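Local structure of aldehyde dehydrogenase (Listeria monocytogenes, 3K9D) at residues A[400-405]-A[409-414]. The protein probably oxidises aldehydes with NAD or NADP as electron acceptor, as expected of a member of the aldehyde dehydrogenase family. Sequence-based numbering, arbitrary orientation.
Sequences NTPGAL and GATTNL
The backbone carbonyl of Leu405, in the short helix 403-407, receives two amides from the chain that follows the helix: Ala410 N, 2.9 Å from Leu405 O and almost in line with the C=O bond, and Thr411 N, 3.0 Å from the same oxygen and well above the carbonyl plane. The second bond is the straighter at its hydrogen, with an N-H...O angle of 168° against 140° for the first. Gly409, with positive phi, ends the helix in a Schellman motif, and Pro402 stands at its N-cap; the contact brings together the entry and the exit of one short helix.

Thr411 carries most of the side-chain contact. With chi1 at 63°, its hydroxyl sits between its own backbone N and carbonyl carbon and is turned to Thr401, donating a 2.7 Å hydrogen bond from Thr411 OG1 to Thr401 OG1. The methyl branch of Thr411, anti to the carbonyl carbon, lies against the base of the leucine, Thr411 CG2 being 3.7 Å from Leu405 CB and 4.1 Å from Leu405 CD2. Beside the hydroxyl pair, the methyls of Thr401 and Thr412 meet, CG2 to CG2, at 3.8 Å, the two side chains crossing at about a right angle. The hydroxyl of Thr412 instead bonds to the carbonyl of Gly406, tying the loop once more to the helix.

Helix 232-243 packs against Pro402, while the second subunit packs on Thr401, Leu405 and Thr412 and is hydrogen-bonded to the backbone of Thr411, so this turn forms part of the subunit interface. All the touching residues are buried: the threonine hydroxyls are engaged in hydrogen bonds while their methyls pack against carbon, and the Leu405 carbonyl, accepting two N-H groups, probably helps to set the chain's course beyond the helix.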
loop_
_atom_site.group_PDB
_atom_site.type_symbol
_atom_site.label_atom_id
_atom_site.label_comp_id
_atom_site.label_asym_id
_atom_site.label_seq_id
_atom_site.Cartn_x
_atom_site.Cartn_y
_atom_site.Cartn_z
ATOM N N ASN A 400 13.244 -21.837 14.530
ATOM C CA ASN A 400 13.836 -23.172 14.293
ATOM C C ASN A 400 13.942 -23.543 12.811
ATOM O O ASN A 400 13.481 -24.602 12.385
ATOM C CB ASN A 400 13.079 -24.255 15.084
ATOM C CG ASN A 400 13.194 -24.073 16.585
ATOM O OD1 ASN A 400 14.171 -23.542 17.085
ATOM N ND2 ASN A 400 12.214 -24.548 17.307
ATOM N N THR A 401 14.552 -22.657 12.035
ATOM C CA THR A 401 14.580 -22.817 10.588
ATOM C C THR A 401 15.769 -22.005 10.092
ATOM O O THR A 401 16.209 -21.095 10.797
ATOM C CB THR A 401 13.195 -22.395 9.923
ATOM O OG1 THR A 401 13.028 -23.036 8.643
ATOM C CG2 THR A 401 13.030 -20.883 9.797
ATOM N N PRO A 402 16.330 -22.365 8.920
ATOM C CA PRO A 402 17.330 -21.512 8.261
ATOM C C PRO A 402 16.738 -20.157 7.858
ATOM O O PRO A 402 15.665 -20.115 7.264
ATOM C CB PRO A 402 17.702 -22.299 6.995
ATOM C CG PRO A 402 17.053 -23.617 7.091
ATOM C CD PRO A 402 16.069 -23.619 8.180
ATOM N N GLY A 403 17.441 -19.068 8.168
ATOM C CA GLY A 403 16.958 -17.700 7.881
ATOM C C GLY A 403 16.574 -17.399 6.440
ATOM O O GLY A 403 15.483 -16.918 6.186
ATOM N N ALA A 404 17.472 -17.692 5.504
ATOM C CA ALA A 404 17.269 -17.415 4.079
ATOM C C ALA A 404 16.078 -18.179 3.520
ATOM O O ALA A 404 15.255 -17.629 2.791
ATOM C CB ALA A 404 18.521 -17.794 3.297
ATOM N N LEU A 405 16.011 -19.451 3.901
ATOM C CA LEU A 405 15.056 -20.410 3.415
ATOM C C LEU A 405 13.712 -20.275 4.141
ATOM O O LEU A 405 12.666 -20.512 3.560
ATOM C CB LEU A 405 15.636 -21.823 3.596
ATOM C CG LEU A 405 16.592 -22.473 2.579
ATOM C CD1 LEU A 405 17.560 -21.524 1.866
ATOM C CD2 LEU A 405 17.383 -23.587 3.281
ATOM N N GLY A 409 9.821 -18.409 2.667
ATOM C CA GLY A 409 8.740 -19.401 2.657
ATOM C C GLY A 409 9.066 -20.727 1.972
ATOM O O GLY A 409 8.166 -21.421 1.480
ATOM N N ALA A 410 10.351 -21.082 1.929
ATOM C CA ALA A 410 10.771 -22.355 1.333
ATOM C C ALA A 410 10.800 -23.469 2.387
ATOM O O ALA A 410 10.369 -24.586 2.125
ATOM C CB ALA A 410 12.122 -22.212 0.637
ATOM N N THR A 411 11.298 -23.146 3.580
ATOM C CA THR A 411 11.240 -24.075 4.714
ATOM C C THR A 411 10.179 -23.709 5.764
ATOM O O THR A 411 10.010 -24.434 6.751
ATOM C CB THR A 411 12.606 -24.252 5.420
ATOM O OG1 THR A 411 13.031 -23.004 5.968
ATOM C CG2 THR A 411 13.655 -24.786 4.465
ATOM N N THR A 412 9.470 -22.604 5.557
ATOM C CA THR A 412 8.309 -22.264 6.405
ATOM C C THR A 412 6.993 -22.215 5.627
ATOM O O THR A 412 6.974 -22.246 4.397
ATOM C CB THR A 412 8.475 -20.909 7.138
ATOM O OG1 THR A 412 8.668 -19.840 6.192
ATOM C CG2 THR A 412 9.614 -20.956 8.151
ATOM N N ASN A 413 5.881 -22.163 6.311
ATOM C CA ASN A 413 4.632 -21.901 5.672
ATOM C C ASN A 413 4.257 -20.438 5.398
ATOM O O ASN A 413 3.138 -20.144 5.153
ATOM C CB ASN A 413 3.497 -22.676 6.320
ATOM C CG ASN A 413 3.610 -24.187 6.130
ATOM O OD1 ASN A 413 3.967 -24.665 5.105
ATOM N ND2 ASN A 413 3.319 -24.913 7.162
ATOM N N LEU A 414 5.217 -19.541 5.433
ATOM C CA LEU A 414 5.010 -18.162 4.974
ATOM C C LEU A 414 4.698 -18.160 3.480
ATOM O O LEU A 414 4.965 -19.147 2.773
ATOM C CB LEU A 414 6.241 -17.294 5.235
ATOM C CG LEU A 414 6.676 -16.945 6.660
ATOM C CD1 LEU A 414 7.883 -16.025 6.625
ATOM C CD2 LEU A 414 5.538 -16.295 7.471
#